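Local coordinates for conserved domain protein (Streptococcus pneumoniae, PDB 4IAJ) that is of unknown function but folds as a small alpha+beta domain of the DUF4649 family, with two helices packed beside an antiparallel sheet, at residues E27-S32 and G63-Y68; V46-L49 and H54-D57. All coordinates share one frame; numbering follows the deposited sequence.

Contact 1: E27-S32 and G63-Y68; sequences EDFERS and GDIFFY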
loop_
_atom_site.group_PDB
_atom_site.type_symbol
_atom_site.label_atom_id
_atom_site.label_comp_id
_atom_site.label_asym_id
_atom_site.label_seq_id
_atom_site.Cartn_x
_atom_site.Cartn_y
_atom_site.Cartn_z
ATOM N N GLU B 27 24.385 9.747 3.893
ATOM C CA GLU B 27 23.525 10.368 2.892
ATOM C C GLU B 27 22.914 9.352 1.922
ATOM O O GLU B 27 21.778 9.536 1.503
ATOM C CB GLU B 27 24.296 11.427 2.084
ATOM N N ASP B 28 23.647 8.299 1.550
ATOM C CA ASP B 28 23.079 7.273 0.656
ATOM C C ASP B 28 21.912 6.570 1.364
ATOM O O ASP B 28 20.885 6.289 0.761
ATOM C CB ASP B 28 24.105 6.224 0.212
ATOM C CG ASP B 28 25.222 6.798 -0.637
ATOM O OD1 ASP B 28 25.026 7.850 -1.282
ATOM O OD2 ASP B 28 26.308 6.175 -0.659
ATOM N N PHE B 29 22.073 6.338 2.659
ATOM C CA PHE B 29 21.036 5.705 3.459
ATOM C C PHE B 29 19.806 6.610 3.566
ATOM O O PHE B 29 18.663 6.177 3.327
ATOM C CB PHE B 29 21.605 5.340 4.840
ATOM C CG PHE B 29 20.574 4.860 5.799
ATOM C CD1 PHE B 29 19.958 3.624 5.609
ATOM C CD2 PHE B 29 20.192 5.647 6.864
ATOM C CE1 PHE B 29 18.979 3.180 6.483
ATOM C CE2 PHE B 29 19.223 5.198 7.752
ATOM C CZ PHE B 29 18.612 3.976 7.556
ATOM N N GLU B 30 20.037 7.877 3.886
ATOM C CA GLU B 30 18.952 8.858 3.971
ATOM C C GLU B 30 18.190 8.982 2.654
ATOM O O GLU B 30 16.954 9.009 2.651
ATOM C CB GLU B 30 19.496 10.228 4.380
ATOM C CG GLU B 30 20.005 10.294 5.807
ATOM C CD GLU B 30 20.479 11.690 6.183
ATOM O OE1 GLU B 30 21.272 12.278 5.410
ATOM O OE2 GLU B 30 20.052 12.195 7.241
ATOM N N ARG B 31 18.929 9.066 1.548
ATOM C CA ARG B 31 18.335 9.064 0.224
ATOM C C ARG B 31 17.427 7.850 0.024
ATOM O O ARG B 31 16.332 8.001 -0.521
ATOM C CB ARG B 31 19.399 9.062 -0.886
ATOM C CG ARG B 31 19.578 10.389 -1.600
ATOM C CD ARG B 31 20.289 10.205 -2.943
ATOM N NE ARG B 31 21.656 9.705 -2.773
ATOM C CZ ARG B 31 22.696 10.444 -2.385
ATOM N NH1 ARG B 31 22.551 11.744 -2.125
ATOM N NH2 ARG B 31 23.892 9.883 -2.254
ATOM N N SER B 32 17.885 6.662 0.434
ATOM C CA SER B 32 17.076 5.436 0.269
ATOM C C SER B 32 15.796 5.495 1.108
ATOM O O SER B 32 14.729 5.023 0.672
ATOM C CB SER B 32 17.873 4.158 0.594
ATOM O OG SER B 32 18.018 3.946 1.998
ATOM N N GLY B 63 12.743 -0.771 9.446
ATOM C CA GLY B 63 12.038 0.497 9.296
ATOM C C GLY B 63 12.327 1.514 10.373
ATOM O O GLY B 63 12.280 2.689 10.110
ATOM N N ASP B 64 12.654 1.057 11.580
ATOM C CA ASP B 64 12.944 1.971 12.698
ATOM C C ASP B 64 14.408 2.403 12.818
ATOM O O ASP B 64 14.757 3.187 13.717
ATOM C CB ASP B 64 12.526 1.317 14.018
ATOM C CG ASP B 64 11.047 1.378 14.257
ATOM O OD1 ASP B 64 10.370 2.248 13.668
ATOM O OD2 ASP B 64 10.556 0.573 15.070
ATOM N N ILE B 65 15.269 1.918 11.932
ATOM C CA ILE B 65 16.679 2.324 11.964
ATOM C C ILE B 65 16.889 3.810 11.722
ATOM O O ILE B 65 17.650 4.453 12.445
ATOM C CB ILE B 65 17.548 1.552 10.962
ATOM C CG1 ILE B 65 17.597 0.072 11.328
ATOM C CG2 ILE B 65 18.976 2.110 10.980
ATOM C CD1 ILE B 65 18.277 -0.783 10.277
ATOM N N PHE B 66 16.195 4.363 10.732
ATOM C CA PHE B 66 16.334 5.784 10.408
ATOM C C PHE B 66 16.133 6.673 11.637
ATOM O O PHE B 66 16.933 7.555 11.906
ATOM C CB PHE B 66 15.353 6.165 9.282
ATOM C CG PHE B 66 15.461 7.591 8.830
ATOM C CD1 PHE B 66 16.404 7.964 7.890
ATOM C CD2 PHE B 66 14.607 8.558 9.327
ATOM C CE1 PHE B 66 16.511 9.280 7.464
ATOM C CE2 PHE B 66 14.705 9.871 8.905
ATOM C CZ PHE B 66 15.660 10.235 7.971
ATOM N N PHE B 67 15.073 6.429 12.394
ATOM C CA PHE B 67 14.783 7.250 13.569
ATOM C C PHE B 67 15.758 6.984 14.710
ATOM O O PHE B 67 16.209 7.917 15.363
ATOM C CB PHE B 67 13.338 7.020 14.004
ATOM C CG PHE B 67 12.353 7.420 12.948
ATOM C CD1 PHE B 67 12.060 8.760 12.739
ATOM C CD2 PHE B 67 11.798 6.470 12.091
ATOM C CE1 PHE B 67 11.177 9.148 11.746
ATOM C CE2 PHE B 67 10.914 6.855 11.086
ATOM C CZ PHE B 67 10.612 8.199 10.912
ATOM N N TYR B 68 16.074 5.713 14.947
ATOM C CA TYR B 68 17.096 5.336 15.933
ATOM C C TYR B 68 18.402 6.095 15.727
ATOM O O TYR B 68 18.912 6.708 16.661
ATOM C CB TYR B 68 17.349 3.825 15.883
ATOM C CG TYR B 68 18.524 3.327 16.717
ATOM C CD1 TYR B 68 18.392 3.067 18.090
ATOM C CD2 TYR B 68 19.750 3.073 16.117
ATOM C CE1 TYR B 68 19.466 2.584 18.834
ATOM C CE2 TYR B 68 20.820 2.590 16.843
ATOM C CZ TYR B 68 20.683 2.350 18.194
ATOM O OH TYR B 68 21.781 1.876 18.867
#
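Phe29 O, on the residue whose ring reaches helix 65-71, takes a hydrogen bond of 2.7 Å from Ser32 OG. The hydroxyl arrives in the carbonyl plane on a lone pair; serine suits this place because its short side chain can fold back onto the carbonyl three residues earlier. The phenyl of Phe29 has its CG anti to the backbone N (chi1 172°), which swings the ring out from helix 26-35 and over the start of the other helix. There Phe29 CZ rests 3.9 Å from the Ile65 CG2 methyl, while Phe29 CE2 meets Phe66 CD1 at 4.0 Å. The latter contact comes at the edge of the Phe66 ring, near its plane. Both helices lie on the same antiparallel sheet, and large apolar residues suit the seam: Phe29 also touches Ile7 and Ile9 on strand 7-12 and meets Phe23 edge-to-face, and Ile65 reaches Ile9 as well. Farther from the sheet, Glu30 adds its aliphatic part, with CG 4.0 Å from Phe66 CE1, again at the ring's edge. An acidic residue with two methylenes fits here because its CG can meet the ring, the two side chains crossing at about a right angle, while the carboxylate stays on a partly exposed residue. Phe66 and Glu30 also pack against a second subunit, on its Phe66 and Met70 respectively.

Contact 2: V46-L49 and H54-D57; sequences VQKL and HNLD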
loop_
_atom_site.group_PDB
_atom_site.type_symbol
_atom_site.label_atom_id
_atom_site.label_comp_id
_atom_site.label_asym_id
_atom_site.label_seq_id
_atom_site.Cartn_x
_atom_site.Cartn_y
_atom_site.Cartn_z
ATOM N N VAL B 46 16.152 -6.720 12.528
ATOM C CA VAL B 46 17.554 -6.489 12.183
ATOM C C VAL B 46 18.444 -7.389 13.023
ATOM O O VAL B 46 18.373 -7.399 14.248
ATOM C CB VAL B 46 17.951 -5.011 12.334
ATOM C CG1 VAL B 46 19.443 -4.807 12.115
ATOM C CG2 VAL B 46 17.161 -4.156 11.345
ATOM N N GLN B 47 19.266 -8.162 12.335
ATOM C CA GLN B 47 20.192 -9.055 12.983
ATOM C C GLN B 47 21.492 -8.347 13.299
ATOM O O GLN B 47 22.088 -8.616 14.333
ATOM C CB GLN B 47 20.457 -10.250 12.088
ATOM C CG GLN B 47 20.997 -11.443 12.845
ATOM C CD GLN B 47 21.822 -12.331 11.956
ATOM O OE1 GLN B 47 22.789 -11.875 11.332
ATOM N NE2 GLN B 47 21.440 -13.603 11.868
ATOM N N LYS B 48 21.944 -7.453 12.410
ATOM C CA LYS B 48 23.180 -6.686 12.628
ATOM C C LYS B 48 23.105 -5.289 11.999
ATOM O O LYS B 48 22.745 -5.164 10.842
ATOM C CB LYS B 48 24.367 -7.437 12.038
ATOM C CG LYS B 48 25.703 -6.732 12.174
ATOM C CD LYS B 48 26.854 -7.624 11.714
ATOM C CE LYS B 48 27.031 -7.570 10.205
ATOM N NZ LYS B 48 28.126 -8.459 9.735
ATOM N N LEU B 49 23.438 -4.257 12.773
ATOM C CA LEU B 49 23.537 -2.885 12.274
ATOM C C LEU B 49 24.941 -2.382 12.556
ATOM O O LEU B 49 25.327 -2.258 13.708
ATOM C CB LEU B 49 22.507 -1.985 12.939
ATOM C CG LEU B 49 22.661 -0.476 12.758
ATOM C CD1 LEU B 49 22.494 -0.075 11.292
ATOM C CD2 LEU B 49 21.655 0.258 13.618
ATOM N N HIS B 54 31.422 -0.304 13.472
ATOM C CA HIS B 54 31.006 -0.620 14.834
ATOM C C HIS B 54 29.625 -1.269 14.801
ATOM O O HIS B 54 28.682 -0.706 14.220
ATOM C CB HIS B 54 30.963 0.639 15.700
ATOM C CG HIS B 54 32.295 1.294 15.880
ATOM N ND1 HIS B 54 32.799 2.215 14.984
ATOM C CD2 HIS B 54 33.228 1.165 16.852
ATOM C CE1 HIS B 54 33.989 2.619 15.394
ATOM N NE2 HIS B 54 34.272 1.996 16.524
ATOM N N ASN B 55 29.509 -2.451 15.411
ATOM C CA ASN B 55 28.223 -3.106 15.540
ATOM C C ASN B 55 27.459 -2.362 16.605
ATOM O O ASN B 55 27.831 -2.390 17.767
ATOM C CB ASN B 55 28.376 -4.580 15.907
ATOM C CG ASN B 55 29.142 -5.370 14.853
ATOM O OD1 ASN B 55 29.106 -5.049 13.669
ATOM N ND2 ASN B 55 29.840 -6.417 15.287
ATOM N N LEU B 56 26.422 -1.633 16.208
ATOM C CA LEU B 56 25.606 -0.943 17.197
ATOM C C LEU B 56 24.677 -1.987 17.780
ATOM O O LEU B 56 24.233 -2.897 17.082
ATOM C CB LEU B 56 24.837 0.226 16.586
ATOM C CG LEU B 56 25.670 1.240 15.798
ATOM C CD1 LEU B 56 24.754 2.244 15.107
ATOM C CD2 LEU B 56 26.665 1.938 16.708
ATOM N N ASP B 57 24.397 -1.863 19.063
ATOM C CA ASP B 57 23.589 -2.833 19.760
ATOM C C ASP B 57 22.118 -2.472 19.552
ATOM O O ASP B 57 21.457 -1.953 20.442
ATOM C CB ASP B 57 23.989 -2.872 21.248
ATOM C CG ASP B 57 23.318 -4.010 22.008
ATOM O OD1 ASP B 57 23.030 -5.051 21.384
ATOM O OD2 ASP B 57 23.055 -3.854 23.223
HETATM O O HOH W 1 23.855 -4.858 15.394
#
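The carboxamide of Asn55 is the flat group that meets the opposite strand, and it does so at its oxygen end: Lys48 CD approaches Asn55 OD1 to 3.9 Å from above the amide plane rather than within it. With CG anti to the backbone N (chi1 179°), the Lys48 methylenes reach across to the amide at an oblique angle. The oxygen has a stronger partner in Thr50, whose OG1 is hydrogen-bonded to it. The imidazole of His54 turns away from this strand and meets the ring of Tyr77, the two planes inclined at about 50°. Polar and charged residues suit this exposed surface, where a long chain can stand out from its own strand and pass the next one with its end near water.

Between the backbones, Leu49 O receives Leu56 N at 2.8 Å, a somewhat bent bond (149° at the hydrogen). The same oxygen lies 3.5 Å from Asn55 CA in a CA-H...O contact. The return bond is replaced by a water: Leu49 N and Leu56 O stand 4.6 Å apart, and the water accepts from Leu49 N (2.7 Å) and donates to Leu56 O (2.6 Å). Both backbone groups are thus satisfied although they are too far apart for a direct bond. On the buried side, Leu49 CD2 and Leu56 CD1 touch at 4.0 Å, branched apolar side chains that continue inward onto Tyr68 and Leu69 of helix 65-71. Toward the other neighbouring strand, Gln47 and Lys48 both face Thr10 in a classic beta bulge. Overall this is an antiparallel beta hairpin, strands 46-51 and 54-56, at one border of the chain's four-stranded sheet, with a water bridging one position of its pairing.

Overall arrangement
Contact 2 is nested in sequence within the loop that contact 1 closes, and helix 65-71 follows strand 54-56 directly as the next regular element. Their centres lie 14 Å apart, on opposite sides of the chain's centre, yet the two contacts share one hydrophobic core. Ile65 joins them: its CD1 lies 3.7 Å from Val46 CG2, and its CG2 is 4.2 Å from Leu49 CD1. One turn later, Tyr68 CE2 packs 4.1 Å from Leu49 CD2. Helix 65-71 therefore bridges helix 26-35 and the hairpin. With the function unknown, neither contact can be tied to an active site; a bound magnesium ion lies about 8 Å from the side chain of Phe66, on the contact 1 side.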